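MgGH51 (Meripilus giganteus, PDB 6ZQ0) probably releases terminal alpha-L-arabinofuranosyl residues from arabinose-containing polysaccharides by hydrolysis, as a fungal alpha-L-arabinofuranosidase of glycoside hydrolase family 51. Local coordinates at residues Leu20-Ile25 and Ala480-His485; Asn231-Gln236 and Ala288-Tyr293; His400-Pro405 and Glu429-Ser434; Gly576-Leu581 and Ser618-Thr623. All coordinates share one frame; numbering follows the deposited sequence.

How the contacts relate
Near the N terminus strand 20-21 opens the (β/α)8 barrel. Contact 1 joins it to residues 480-485, just past the last barrel strand, and so closes the barrel over a loop of more than 450 residues. Contacts 2 and 3 nest inside that loop, one after the other. Contact 2 closes a loop of about 50 residues and ties the short turn after strand 224-227 to the end of strand 284-289 and the loop beyond it. Contact 3 closes one of 23 and pairs strands 396-403 and 424-432. Contacts 1, 2 and 3 all reach the bound LXE. Contact 4 follows in series, closes a loop of 36, and joins two strands of the C-terminal β domain.

Contact 1. Residues Leu20-Ile25 and Ala480-His485; sequences LMFEDI and APLLQH. With LXE ([(1~{S},2~{S},3~{S},4~{S})-2-(hydroxymethyl)-3,4-bis(oxidanyl)cyclopentyl]azanium), chain G.
L20 and M21 meet L482 and A480 where the (β/α)8 barrel closes: the first strand, 20-21, faces the chain leaving the eighth, 474-479. Apolar contacts carry most of it. L20 CD2 touches L482 CD1 at 3.8 Å. M21 SD lies 3.7 Å from A480 CB, its chain bent at chi2 (-84°) to bring the sulfur to that methyl. L483 CD1 sits at the edge of the F22 ring, in its plane and 3.9 Å from CE2. I25 CG2 rests on P481 CB. Polar links run through water. One water donates to M21 O and accepts from L482 N. A second accepts from L483 N and gives a weak bond to E23 O. E23 serves the ligand: OE2 takes a very short bond of 2.5 Å from LXE O3', while OE1 accepts from N232 N and W261 NE1. With an alanine here, O3' and the N-H groups of N232 and W261 would probably lose this acceptor. P481, behind a cis peptide bond, places CG 3.7 Å from LXE O5'.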
loop_
_atom_site.group_PDB
_atom_site.type_symbol
_atom_site.label_atom_id
_atom_site.label_comp_id
_atom_site.label_asym_id
_atom_site.label_seq_id
_atom_site.Cartn_x
_atom_site.Cartn_y
_atom_site.Cartn_z
ATOM N N LEU A 20 3.239 3.751 7.162
ATOM C CA LEU A 20 3.126 3.399 5.734
ATOM C C LEU A 20 2.127 4.333 5.072
ATOM O O LEU A 20 1.117 4.737 5.700
ATOM C CB LEU A 20 2.606 1.964 5.599
ATOM C CG LEU A 20 3.441 0.907 6.272
ATOM C CD1 LEU A 20 2.896 -0.459 5.918
ATOM C CD2 LEU A 20 4.911 1.036 5.885
ATOM N N MET A 21 2.385 4.555 3.797
ATOM C CA MET A 21 1.487 5.355 2.924
ATOM C C MET A 21 1.043 4.435 1.794
ATOM O O MET A 21 1.894 3.969 1.066
ATOM C CB MET A 21 2.218 6.561 2.343
ATOM C CG MET A 21 1.322 7.451 1.495
ATOM S SD MET A 21 1.145 6.899 -0.194
ATOM C CE MET A 21 0.069 8.177 -0.826
ATOM N N PHE A 22 -0.249 4.166 1.719
ATOM C CA PHE A 22 -0.801 3.237 0.716
ATOM C C PHE A 22 -1.810 3.956 -0.165
ATOM O O PHE A 22 -2.706 4.645 0.302
ATOM C CB PHE A 22 -1.411 2.018 1.384
ATOM C CG PHE A 22 -1.827 0.998 0.357
ATOM C CD1 PHE A 22 -3.044 1.082 -0.234
ATOM C CD2 PHE A 22 -0.976 -0.014 -0.041
ATOM C CE1 PHE A 22 -3.412 0.181 -1.222
ATOM C CE2 PHE A 22 -1.345 -0.913 -1.030
ATOM C CZ PHE A 22 -2.565 -0.829 -1.606
ATOM N N GLU A 23 -1.662 3.741 -1.473
ATOM C CA GLU A 23 -2.780 3.866 -2.416
ATOM C C GLU A 23 -2.549 2.788 -3.448
ATOM O O GLU A 23 -1.391 2.276 -3.509
ATOM C CB GLU A 23 -2.791 5.230 -3.094
ATOM C CG GLU A 23 -1.654 5.398 -4.070
ATOM C CD GLU A 23 -1.531 6.770 -4.686
ATOM O OE1 GLU A 23 -2.470 7.188 -5.356
ATOM O OE2 GLU A 23 -0.471 7.376 -4.544
ATOM N N ASP A 24 -3.581 2.476 -4.220
ATOM C CA ASP A 24 -3.410 1.559 -5.371
ATOM C C ASP A 24 -2.671 2.311 -6.481
ATOM O O ASP A 24 -3.319 3.066 -7.245
ATOM C CB ASP A 24 -4.726 0.971 -5.845
ATOM C CG ASP A 24 -4.552 -0.401 -6.475
ATOM O OD1 ASP A 24 -3.469 -0.603 -7.036
ATOM O OD2 ASP A 24 -5.477 -1.248 -6.316
ATOM N N ILE A 25 -1.376 2.056 -6.575
ATOM C CA ILE A 25 -0.441 2.673 -7.558
ATOM C C ILE A 25 0.555 1.560 -7.900
ATOM O O ILE A 25 0.811 0.729 -7.030
ATOM C CB ILE A 25 0.254 3.918 -7.020
ATOM C CG1 ILE A 25 1.106 4.582 -8.100
ATOM C CG2 ILE A 25 1.084 3.617 -5.767
ATOM C CD1 ILE A 25 1.804 5.842 -7.626
ATOM N N ALA A 480 6.865 7.218 0.256
ATOM C CA ALA A 480 5.867 6.877 -0.777
ATOM C C ALA A 480 6.510 6.882 -2.148
ATOM O O ALA A 480 7.376 7.714 -2.409
ATOM C CB ALA A 480 4.720 7.847 -0.764
ATOM N N PRO A 481 6.021 6.068 -3.093
ATOM C CA PRO A 481 5.050 5.010 -2.815
ATOM C C PRO A 481 5.640 3.813 -2.063
ATOM O O PRO A 481 6.809 3.563 -2.074
ATOM C CB PRO A 481 4.597 4.547 -4.207
ATOM C CG PRO A 481 5.029 5.639 -5.131
ATOM C CD PRO A 481 6.267 6.222 -4.510
ATOM N N LEU A 482 4.740 3.017 -1.506
ATOM C CA LEU A 482 5.101 1.844 -0.712
ATOM C C LEU A 482 5.443 0.673 -1.605
ATOM O O LEU A 482 6.402 -0.058 -1.292
ATOM C CB LEU A 482 3.898 1.523 0.179
ATOM C CG LEU A 482 4.088 0.336 1.126
ATOM C CD1 LEU A 482 5.191 0.568 2.108
ATOM C CD2 LEU A 482 2.801 0.080 1.897
ATOM N N LEU A 483 4.590 0.401 -2.595
ATOM C CA LEU A 483 4.586 -0.889 -3.316
ATOM C C LEU A 483 4.724 -0.671 -4.815
ATOM O O LEU A 483 4.171 0.289 -5.342
ATOM C CB LEU A 483 3.309 -1.646 -2.958
ATOM C CG LEU A 483 3.337 -2.300 -1.579
ATOM C CD1 LEU A 483 2.014 -2.940 -1.321
ATOM C CD2 LEU A 483 4.412 -3.336 -1.449
ATOM N N GLN A 484 5.373 -1.614 -5.466
ATOM C CA GLN A 484 5.525 -1.591 -6.930
ATOM C C GLN A 484 5.430 -3.000 -7.500
ATOM O O GLN A 484 6.317 -3.866 -7.193
ATOM C CB GLN A 484 6.862 -0.969 -7.277
ATOM C CG GLN A 484 7.210 -1.058 -8.739
ATOM C CD GLN A 484 8.661 -0.765 -8.973
ATOM O OE1 GLN A 484 9.508 -0.814 -8.062
ATOM N NE2 GLN A 484 8.969 -0.556 -10.233
ATOM N N HIS A 485 4.488 -3.190 -8.407
ATOM C CA HIS A 485 4.503 -4.373 -9.305
ATOM C C HIS A 485 5.500 -4.057 -10.434
ATOM O O HIS A 485 5.240 -3.108 -11.156
ATOM C CB HIS A 485 3.128 -4.687 -9.855
ATOM C CG HIS A 485 3.074 -6.075 -10.392
ATOM N ND1 HIS A 485 3.994 -6.553 -11.326
ATOM C CD2 HIS A 485 2.250 -7.110 -10.086
ATOM C CE1 HIS A 485 3.729 -7.840 -11.553
ATOM N NE2 HIS A 485 2.666 -8.206 -10.813
HETATM C "C1'" LXE G . 1.922 12.350 -4.275
HETATM C "C2'" LXE G . 0.532 11.811 -4.512
HETATM O "O2'" LXE G . -0.419 12.001 -3.456
HETATM C "C3'" LXE G . 0.737 10.324 -4.769
HETATM O "O3'" LXE G . -0.459 9.731 -5.346
HETATM C "C4'" LXE G . 2.025 10.282 -5.605
HETATM C "C5'" LXE G . 2.949 9.044 -5.494
HETATM O "O5'" LXE G . 3.355 8.748 -4.152
HETATM C "C6'" LXE G . 2.781 11.558 -5.192
HETATM N "N1'" LXE G . 3.149 12.449 -6.296
HETATM O O HOH W 1 1.922 4.032 -1.793
HETATM O O HOH W 2 1.976 1.570 -3.090
#

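Contact 2. Residues Asn231-Gln236 and Ala288-Tyr293; sequences NNLEGQ and AVWAGY. With LXE ([(1~{S},2~{S},3~{S},4~{S})-2-(hydroxymethyl)-3,4-bis(oxidanyl)cyclopentyl]azanium), chain G.
W290 turns its indole N-H toward the backbone of E234, and Y293 turns its ring edge toward the same residue's carboxylate. Residues 231-236 follow strand 224-227; residues 288-293 include the end of the neighbouring strand 284-289. W290 NE1 donates to E234 O at 2.9 Å, with an angle of 146° at the hydrogen. The bond is somewhat bent, and the donor also stands out of the carbonyl plane. One face of the indole is overlaid by its own chain: G292 N lies 3.3 Å above the W290 ring plane, and Y293 N is on the same face. R241 makes a cation-pi contact with W290. E234 OE1 lies in the plane of the Y293 ring, 3.2 Å from CD2. Carboxylate and ring planes are 48° apart. L233, with CG anti to the backbone N (chi1 171°), sends CD2 to A288 CB at 3.8 Å. At the start of the weakly bonded helical turn, N231 N donates an almost straight bond of 2.9 Å to LXE O3'. E234 OE2 bonds N350 ND2, which also binds LXE. E234 is thus second-shell: W290 holds its backbone, the slightly positive C-H edge of Y293 would suit OE1, and OE2 is likely to position N350 for the ligand.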
loop_
_atom_site.group_PDB
_atom_site.type_symbol
_atom_site.label_atom_id
_atom_site.label_comp_id
_atom_site.label_asym_id
_atom_site.label_seq_id
_atom_site.Cartn_x
_atom_site.Cartn_y
_atom_site.Cartn_z
ATOM N N ASN A 231 -3.257 10.263 -4.772
ATOM C CA ASN A 231 -4.050 10.596 -5.972
ATOM C C ASN A 231 -5.207 9.627 -6.184
ATOM O O ASN A 231 -6.258 10.086 -6.579
ATOM C CB ASN A 231 -3.179 10.634 -7.206
ATOM C CG ASN A 231 -2.301 11.856 -7.290
ATOM O OD1 ASN A 231 -2.133 12.603 -6.330
ATOM N ND2 ASN A 231 -1.745 12.030 -8.471
ATOM N N ASN A 232 -5.040 8.350 -5.833
ATOM C CA ASN A 232 -6.094 7.330 -6.060
ATOM C C ASN A 232 -7.365 7.622 -5.253
ATOM O O ASN A 232 -8.447 7.028 -5.559
ATOM C CB ASN A 232 -5.589 5.920 -5.817
ATOM C CG ASN A 232 -6.332 4.905 -6.656
ATOM O OD1 ASN A 232 -6.368 5.064 -7.879
ATOM N ND2 ASN A 232 -6.920 3.867 -6.044
ATOM N N LEU A 233 -7.303 8.523 -4.270
ATOM C CA LEU A 233 -8.509 8.958 -3.520
ATOM C C LEU A 233 -9.356 9.840 -4.441
ATOM O O LEU A 233 -10.600 9.789 -4.372
ATOM C CB LEU A 233 -8.061 9.768 -2.316
ATOM C CG LEU A 233 -9.158 10.472 -1.542
ATOM C CD1 LEU A 233 -9.993 9.460 -0.747
ATOM C CD2 LEU A 233 -8.519 11.546 -0.669
ATOM N N GLU A 234 -8.685 10.629 -5.253
ATOM C CA GLU A 234 -9.296 11.847 -5.828
ATOM C C GLU A 234 -10.217 11.537 -7.006
ATOM O O GLU A 234 -11.173 12.267 -7.175
ATOM C CB GLU A 234 -8.237 12.847 -6.225
ATOM C CG GLU A 234 -7.624 13.427 -4.985
ATOM C CD GLU A 234 -6.504 14.397 -5.252
ATOM O OE1 GLU A 234 -6.735 15.593 -5.132
ATOM O OE2 GLU A 234 -5.383 13.922 -5.475
ATOM N N GLY A 235 -9.902 10.560 -7.832
ATOM C CA GLY A 235 -10.588 10.409 -9.114
ATOM C C GLY A 235 -10.135 11.423 -10.132
ATOM O O GLY A 235 -9.424 12.374 -9.764
ATOM N N GLN A 236 -10.513 11.189 -11.388
ATOM C CA GLN A 236 -10.259 12.171 -12.479
ATOM C C GLN A 236 -11.460 13.119 -12.559
ATOM O O GLN A 236 -11.297 14.199 -13.099
ATOM C CB GLN A 236 -9.940 11.458 -13.801
ATOM C CG GLN A 236 -9.841 12.394 -15.008
ATOM C CD GLN A 236 -8.583 13.238 -15.084
ATOM O OE1 GLN A 236 -7.591 13.013 -14.381
ATOM N NE2 GLN A 236 -8.620 14.231 -15.950
ATOM N N ALA A 288 -7.938 9.091 4.813
ATOM C CA ALA A 288 -8.292 10.245 3.995
ATOM C C ALA A 288 -9.772 10.168 3.644
ATOM O O ALA A 288 -10.337 9.074 3.412
ATOM C CB ALA A 288 -7.440 10.310 2.747
ATOM N N VAL A 289 -10.367 11.337 3.551
ATOM C CA VAL A 289 -11.698 11.536 2.938
ATOM C C VAL A 289 -11.574 12.497 1.756
ATOM O O VAL A 289 -10.717 13.405 1.751
ATOM C CB VAL A 289 -12.701 12.045 3.997
ATOM C CG1 VAL A 289 -12.861 11.023 5.109
ATOM C CG2 VAL A 289 -12.310 13.423 4.568
ATOM N N TRP A 290 -12.362 12.191 0.742
ATOM C CA TRP A 290 -12.460 12.971 -0.500
ATOM C C TRP A 290 -13.013 14.344 -0.101
ATOM O O TRP A 290 -13.905 14.392 0.770
ATOM C CB TRP A 290 -13.387 12.253 -1.475
ATOM C CG TRP A 290 -13.301 12.843 -2.843
ATOM C CD1 TRP A 290 -12.293 12.641 -3.739
ATOM C CD2 TRP A 290 -14.207 13.788 -3.436
ATOM N NE1 TRP A 290 -12.535 13.355 -4.878
ATOM C CE2 TRP A 290 -13.699 14.065 -4.723
ATOM C CE3 TRP A 290 -15.410 14.378 -3.027
ATOM C CZ2 TRP A 290 -14.352 14.930 -5.606
ATOM C CZ3 TRP A 290 -16.072 15.201 -3.907
ATOM C CH2 TRP A 290 -15.556 15.451 -5.185
ATOM N N ALA A 291 -12.478 15.409 -0.672
ATOM C CA ALA A 291 -12.757 16.765 -0.164
ATOM C C ALA A 291 -13.227 17.718 -1.251
ATOM O O ALA A 291 -13.027 18.911 -1.055
ATOM C CB ALA A 291 -11.542 17.273 0.537
ATOM N N GLY A 292 -13.851 17.234 -2.323
ATOM C CA GLY A 292 -14.486 18.106 -3.317
ATOM C C GLY A 292 -13.543 18.538 -4.414
ATOM O O GLY A 292 -13.860 19.518 -5.084
ATOM N N TYR A 293 -12.456 17.812 -4.637
ATOM C CA TYR A 293 -11.584 18.057 -5.809
ATOM C C TYR A 293 -11.238 16.722 -6.463
ATOM O O TYR A 293 -11.009 15.707 -5.730
ATOM C CB TYR A 293 -10.339 18.792 -5.355
ATOM C CG TYR A 293 -9.300 18.971 -6.420
ATOM C CD1 TYR A 293 -9.408 19.957 -7.374
ATOM C CD2 TYR A 293 -8.231 18.098 -6.511
ATOM C CE1 TYR A 293 -8.457 20.090 -8.379
ATOM C CE2 TYR A 293 -7.272 18.220 -7.498
ATOM C CZ TYR A 293 -7.378 19.229 -8.435
ATOM O OH TYR A 293 -6.435 19.329 -9.400
HETATM C "C1'" LXE G . 1.922 12.350 -4.275
HETATM C "C2'" LXE G . 0.532 11.811 -4.512
HETATM O "O2'" LXE G . -0.419 12.001 -3.456
HETATM C "C3'" LXE G . 0.737 10.324 -4.769
HETATM O "O3'" LXE G . -0.459 9.731 -5.346
HETATM C "C4'" LXE G . 2.025 10.282 -5.605
HETATM C "C5'" LXE G . 2.949 9.044 -5.494
HETATM O "O5'" LXE G . 3.355 8.748 -4.152
HETATM C "C6'" LXE G . 2.781 11.558 -5.192
HETATM N "N1'" LXE G . 3.149 12.449 -6.296
#

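Contact 3. Residues His400-Pro405 and Glu429-Ser434; sequences HVYQTP and EYAAIS. With LXE ([(1~{S},2~{S},3~{S},4~{S})-2-(hydroxymethyl)-3,4-bis(oxidanyl)cyclopentyl]azanium), chain G.
The H400 imidazole has the E429 side chain stacked over one face: E429 CD stands 3.3 Å above the ring plane, and E429 CG is 3.7 Å from the ring centroid. Ring and carboxylate planes are 24° apart. At the edge of the Y402 ring lies E429 OE1; I433 CG2 approaches that ring obliquely. These residues belong to a β-α-β crossover of the barrel, whose parallel strands 396-403 and 424-432 are sixth and seventh. V401 N donates to E429 O, A431 N to V401 O, and I433 N to Q403 O at 2.9 Å. With CG beside the backbone N (chi1 -69°), the Y402 ring lies on the same face of the sheet as E429 and reaches toward the ligand. Y402 OH and LXE O5' are hydrogen-bonded at 2.8 Å, and Y402 OH is 3.0 Å from E429 OE1. A phenylalanine in its place would probably leave O5' without this partner and the E429 edge without its hydroxyl neighbour. E429 OE2 accepts from LXE O2' at 2.7 Å and forms a salt bridge with R226. Its place at the end of the seventh strand is consistent with the nucleophile of related barrel glycosidases. H400 ND1 bonds E351. At the other end S434 O is buried without a hydrogen-bond partner, 3.2 Å from T404 CA.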
loop_
_atom_site.group_PDB
_atom_site.type_symbol
_atom_site.label_atom_id
_atom_site.label_comp_id
_atom_site.label_asym_id
_atom_site.label_seq_id
_atom_site.Cartn_x
_atom_site.Cartn_y
_atom_site.Cartn_z
ATOM N N HIS A 400 4.567 16.891 2.049
ATOM C CA HIS A 400 5.136 15.966 1.056
ATOM C C HIS A 400 6.410 16.534 0.446
ATOM O O HIS A 400 6.393 17.707 0.084
ATOM C CB HIS A 400 4.142 15.729 -0.076
ATOM C CG HIS A 400 2.873 15.100 0.373
ATOM N ND1 HIS A 400 1.848 14.854 -0.504
ATOM C CD2 HIS A 400 2.462 14.646 1.576
ATOM C CE1 HIS A 400 0.849 14.301 0.162
ATOM N NE2 HIS A 400 1.192 14.163 1.434
ATOM N N VAL A 401 7.415 15.692 0.226
ATOM C CA VAL A 401 8.613 16.156 -0.505
ATOM C C VAL A 401 9.258 14.991 -1.240
ATOM O O VAL A 401 9.503 13.909 -0.647
ATOM C CB VAL A 401 9.606 16.890 0.389
ATOM C CG1 VAL A 401 10.166 16.028 1.473
ATOM C CG2 VAL A 401 10.711 17.507 -0.470
ATOM N N TYR A 402 9.484 15.228 -2.517
ATOM C CA TYR A 402 10.253 14.350 -3.430
ATOM C C TYR A 402 11.442 15.182 -3.863
ATOM O O TYR A 402 11.231 16.323 -4.322
ATOM C CB TYR A 402 9.396 13.895 -4.601
ATOM C CG TYR A 402 8.308 12.943 -4.186
ATOM C CD1 TYR A 402 8.599 11.671 -3.739
ATOM C CD2 TYR A 402 6.978 13.341 -4.175
ATOM C CE1 TYR A 402 7.598 10.790 -3.352
ATOM C CE2 TYR A 402 5.979 12.477 -3.775
ATOM C CZ TYR A 402 6.288 11.180 -3.407
ATOM O OH TYR A 402 5.290 10.341 -3.010
ATOM N N GLN A 403 12.650 14.686 -3.642
ATOM C CA GLN A 403 13.854 15.522 -3.879
ATOM C C GLN A 403 15.041 14.581 -4.093
ATOM O O GLN A 403 14.837 13.331 -4.160
ATOM C CB GLN A 403 14.042 16.471 -2.689
ATOM C CG GLN A 403 13.744 17.945 -2.997
ATOM C CD GLN A 403 14.671 18.526 -4.045
ATOM O OE1 GLN A 403 15.730 17.995 -4.333
ATOM N NE2 GLN A 403 14.280 19.658 -4.616
ATOM N N THR A 404 16.247 15.126 -4.175
ATOM C CA THR A 404 17.466 14.332 -4.385
ATOM C C THR A 404 17.958 13.781 -3.062
ATOM O O THR A 404 17.657 14.346 -2.004
ATOM C CB THR A 404 18.568 15.197 -5.005
ATOM O OG1 THR A 404 18.949 16.174 -4.032
ATOM C CG2 THR A 404 18.132 15.837 -6.298
ATOM N N PRO A 405 18.748 12.681 -3.061
ATOM C CA PRO A 405 19.331 12.192 -1.820
ATOM C C PRO A 405 20.051 13.304 -1.054
ATOM O O PRO A 405 19.977 13.375 0.168
ATOM C CB PRO A 405 20.333 11.145 -2.336
ATOM C CG PRO A 405 19.669 10.616 -3.590
ATOM C CD PRO A 405 19.107 11.862 -4.228
ATOM N N GLU A 429 4.261 11.830 2.579
ATOM C CA GLU A 429 4.969 11.315 1.384
ATOM C C GLU A 429 6.367 11.877 1.384
ATOM O O GLU A 429 6.532 13.125 1.384
ATOM C CB GLU A 429 4.299 11.677 0.054
ATOM C CG GLU A 429 2.914 11.091 -0.023
ATOM C CD GLU A 429 2.130 11.485 -1.241
ATOM O OE1 GLU A 429 2.792 11.891 -2.236
ATOM O OE2 GLU A 429 0.859 11.527 -1.129
ATOM N N TYR A 430 7.361 11.005 1.343
ATOM C CA TYR A 430 8.711 11.508 1.034
ATOM C C TYR A 430 9.516 10.398 0.418
ATOM O O TYR A 430 9.233 9.213 0.690
ATOM C CB TYR A 430 9.419 12.109 2.241
ATOM C CG TYR A 430 9.745 11.146 3.333
ATOM C CD1 TYR A 430 8.781 10.720 4.235
ATOM C CD2 TYR A 430 11.022 10.649 3.466
ATOM C CE1 TYR A 430 9.100 9.850 5.261
ATOM C CE2 TYR A 430 11.360 9.792 4.482
ATOM C CZ TYR A 430 10.397 9.378 5.378
ATOM O OH TYR A 430 10.780 8.554 6.381
ATOM N N ALA A 431 10.483 10.801 -0.393
ATOM C CA ALA A 431 11.437 9.855 -1.008
ATOM C C ALA A 431 12.488 10.651 -1.766
ATOM O O ALA A 431 12.126 11.717 -2.294
ATOM C CB ALA A 431 10.759 8.897 -1.967
ATOM N N ALA A 432 13.716 10.153 -1.750
ATOM C CA ALA A 432 14.791 10.630 -2.641
ATOM C C ALA A 432 14.540 9.924 -3.971
ATOM O O ALA A 432 14.790 8.717 -4.057
ATOM C CB ALA A 432 16.118 10.390 -2.034
ATOM N N ILE A 433 14.064 10.653 -4.970
ATOM C CA ILE A 433 13.544 9.984 -6.191
ATOM C C ILE A 433 14.483 10.093 -7.388
ATOM O O ILE A 433 14.204 9.408 -8.350
ATOM C CB ILE A 433 12.149 10.477 -6.555
ATOM C CG1 ILE A 433 12.089 11.921 -7.041
ATOM C CG2 ILE A 433 11.238 10.185 -5.362
ATOM C CD1 ILE A 433 10.786 12.218 -7.779
ATOM N N SER A 434 15.481 10.949 -7.333
ATOM C CA SER A 434 16.303 11.295 -8.530
ATOM C C SER A 434 17.632 11.879 -8.085
ATOM O O SER A 434 17.668 12.539 -7.050
ATOM C CB SER A 434 15.568 12.268 -9.415
ATOM O OG SER A 434 16.417 12.778 -10.419
HETATM C "C1'" LXE G . 1.922 12.350 -4.275
HETATM C "C2'" LXE G . 0.532 11.811 -4.512
HETATM O "O2'" LXE G . -0.419 12.001 -3.456
HETATM C "C3'" LXE G . 0.737 10.324 -4.769
HETATM O "O3'" LXE G . -0.459 9.731 -5.346
HETATM C "C4'" LXE G . 2.025 10.282 -5.605
HETATM C "C5'" LXE G . 2.949 9.044 -5.494
HETATM O "O5'" LXE G . 3.355 8.748 -4.152
HETATM C "C6'" LXE G . 2.781 11.558 -5.192
HETATM N "N1'" LXE G . 3.149 12.449 -6.296
#

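Contact 4. Residues Gly576-Leu581 and Ser618-Thr623; sequences GTLQVL and SVSVIT
Two antiparallel strands of the C-terminal β domain pair here: 575-582 and 618-625 are neighbours in a sheet, flanked by 600-605 and 547-554. The short segments run 169° apart. T577 with T623, Q579 with V621 and L581 with V619 are hydrogen-bonded pairs, each joined by two backbone N-H...O bonds. L581 N to V619 O, at 2.7 Å, is the shortest and lies nearly along the C=O axis. L578 with I622 and V580 with S620 are the non-hydrogen-bonded pairs between. Their side chains share one face, where L578 CD1 meets I622 CG1 at 3.9 Å. There too V580 CG2 lies 3.7 Å from S620 OG, which is hydrogen-bonded to Y612. Strand 609-614 packs on this face through Y612 and F610. G576 lies close beside the other strand, its CA 3.0 Å from T623 O; a CB on this residue would probably run into that oxygen. On the opposite face T577 and T623 lie side by side and point the same way. T577 OG1 comes from between its backbone N and carbonyl carbon (chi1 65°), 3.4 Å from T623 CB. One water bridges the two hydroxyls: it is 2.8 Å from T577 OG1 and 2.8 Å from T623 OG1.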
loop_
_atom_site.group_PDB
_atom_site.type_symbol
_atom_site.label_atom_id
_atom_site.label_comp_id
_atom_site.label_asym_id
_atom_site.label_seq_id
_atom_site.Cartn_x
_atom_site.Cartn_y
_atom_site.Cartn_z
ATOM N N GLY A 576 26.987 -3.686 23.025
ATOM C CA GLY A 576 25.788 -3.249 22.317
ATOM C C GLY A 576 25.690 -4.011 21.018
ATOM O O GLY A 576 26.644 -4.753 20.653
ATOM N N THR A 577 24.560 -3.873 20.353
ATOM C CA THR A 577 24.398 -4.439 18.992
ATOM C C THR A 577 24.614 -3.345 17.980
ATOM O O THR A 577 24.274 -2.169 18.246
ATOM C CB THR A 577 23.065 -5.144 18.815
ATOM O OG1 THR A 577 22.026 -4.179 18.931
ATOM C CG2 THR A 577 22.867 -6.264 19.801
ATOM N N LEU A 578 25.252 -3.694 16.876
ATOM C CA LEU A 578 25.316 -2.826 15.699
ATOM C C LEU A 578 24.499 -3.458 14.578
ATOM O O LEU A 578 24.707 -4.613 14.239
ATOM C CB LEU A 578 26.776 -2.642 15.291
ATOM C CG LEU A 578 27.012 -1.953 13.969
ATOM C CD1 LEU A 578 26.660 -0.480 14.024
ATOM C CD2 LEU A 578 28.461 -2.121 13.523
ATOM N N GLN A 579 23.619 -2.680 13.979
ATOM C CA GLN A 579 22.976 -3.068 12.717
ATOM C C GLN A 579 23.407 -2.053 11.680
ATOM O O GLN A 579 23.188 -0.833 11.879
ATOM C CB GLN A 579 21.476 -3.163 12.886
ATOM C CG GLN A 579 21.077 -4.036 14.045
ATOM C CD GLN A 579 19.618 -3.873 14.378
ATOM O OE1 GLN A 579 19.241 -3.270 15.413
ATOM N NE2 GLN A 579 18.805 -4.365 13.456
ATOM N N VAL A 580 23.955 -2.521 10.574
ATOM C CA VAL A 580 24.424 -1.541 9.563
ATOM C C VAL A 580 23.930 -1.920 8.168
ATOM O O VAL A 580 24.038 -3.098 7.766
ATOM C CB VAL A 580 25.942 -1.337 9.618
ATOM C CG1 VAL A 580 26.687 -2.625 9.568
ATOM C CG2 VAL A 580 26.392 -0.380 8.529
ATOM N N LEU A 581 23.405 -0.919 7.480
ATOM C CA LEU A 581 23.061 -1.015 6.038
ATOM C C LEU A 581 24.042 -0.151 5.273
ATOM O O LEU A 581 24.026 1.076 5.488
ATOM C CB LEU A 581 21.657 -0.454 5.845
ATOM C CG LEU A 581 21.141 -0.494 4.412
ATOM C CD1 LEU A 581 20.688 -1.905 4.054
ATOM C CD2 LEU A 581 19.982 0.464 4.294
ATOM N N SER A 618 26.020 4.907 4.776
ATOM C CA SER A 618 25.609 3.885 5.750
ATOM C C SER A 618 24.451 4.392 6.601
ATOM O O SER A 618 24.331 5.578 6.916
ATOM C CB SER A 618 26.784 3.420 6.617
ATOM O OG SER A 618 27.284 4.460 7.445
ATOM N N VAL A 619 23.614 3.461 6.983
ATOM C CA VAL A 619 22.647 3.650 8.086
ATOM C C VAL A 619 23.018 2.666 9.155
ATOM O O VAL A 619 23.161 1.469 8.821
ATOM C CB VAL A 619 21.192 3.435 7.635
ATOM C CG1 VAL A 619 20.236 3.708 8.797
ATOM C CG2 VAL A 619 20.856 4.304 6.441
ATOM N N SER A 620 23.212 3.133 10.381
ATOM C CA SER A 620 23.700 2.320 11.503
ATOM C C SER A 620 22.784 2.513 12.694
ATOM O O SER A 620 22.358 3.635 12.953
ATOM C CB SER A 620 25.093 2.644 11.889
ATOM O OG SER A 620 25.968 2.538 10.790
ATOM N N VAL A 621 22.497 1.427 13.373
ATOM C CA VAL A 621 21.804 1.491 14.678
ATOM C C VAL A 621 22.660 0.791 15.700
ATOM O O VAL A 621 22.898 -0.418 15.546
ATOM C CB VAL A 621 20.436 0.825 14.625
ATOM C CG1 VAL A 621 19.737 0.903 15.971
ATOM C CG2 VAL A 621 19.589 1.391 13.497
ATOM N N ILE A 622 23.056 1.518 16.740
ATOM C CA ILE A 622 23.741 0.930 17.912
ATOM C C ILE A 622 22.727 0.906 19.049
ATOM O O ILE A 622 22.146 1.979 19.351
ATOM C CB ILE A 622 24.987 1.771 18.264
ATOM C CG1 ILE A 622 26.027 1.726 17.145
ATOM C CG2 ILE A 622 25.582 1.352 19.571
ATOM C CD1 ILE A 622 27.173 2.647 17.342
ATOM N N THR A 623 22.502 -0.257 19.600
ATOM C CA THR A 623 21.609 -0.469 20.753
ATOM C C THR A 623 22.459 -0.809 21.969
ATOM O O THR A 623 23.176 -1.831 21.953
ATOM C CB THR A 623 20.560 -1.535 20.428
ATOM O OG1 THR A 623 19.916 -1.181 19.198
ATOM C CG2 THR A 623 19.549 -1.666 21.542
HETATM O O HOH W 3 21.347 -2.158 17.048
#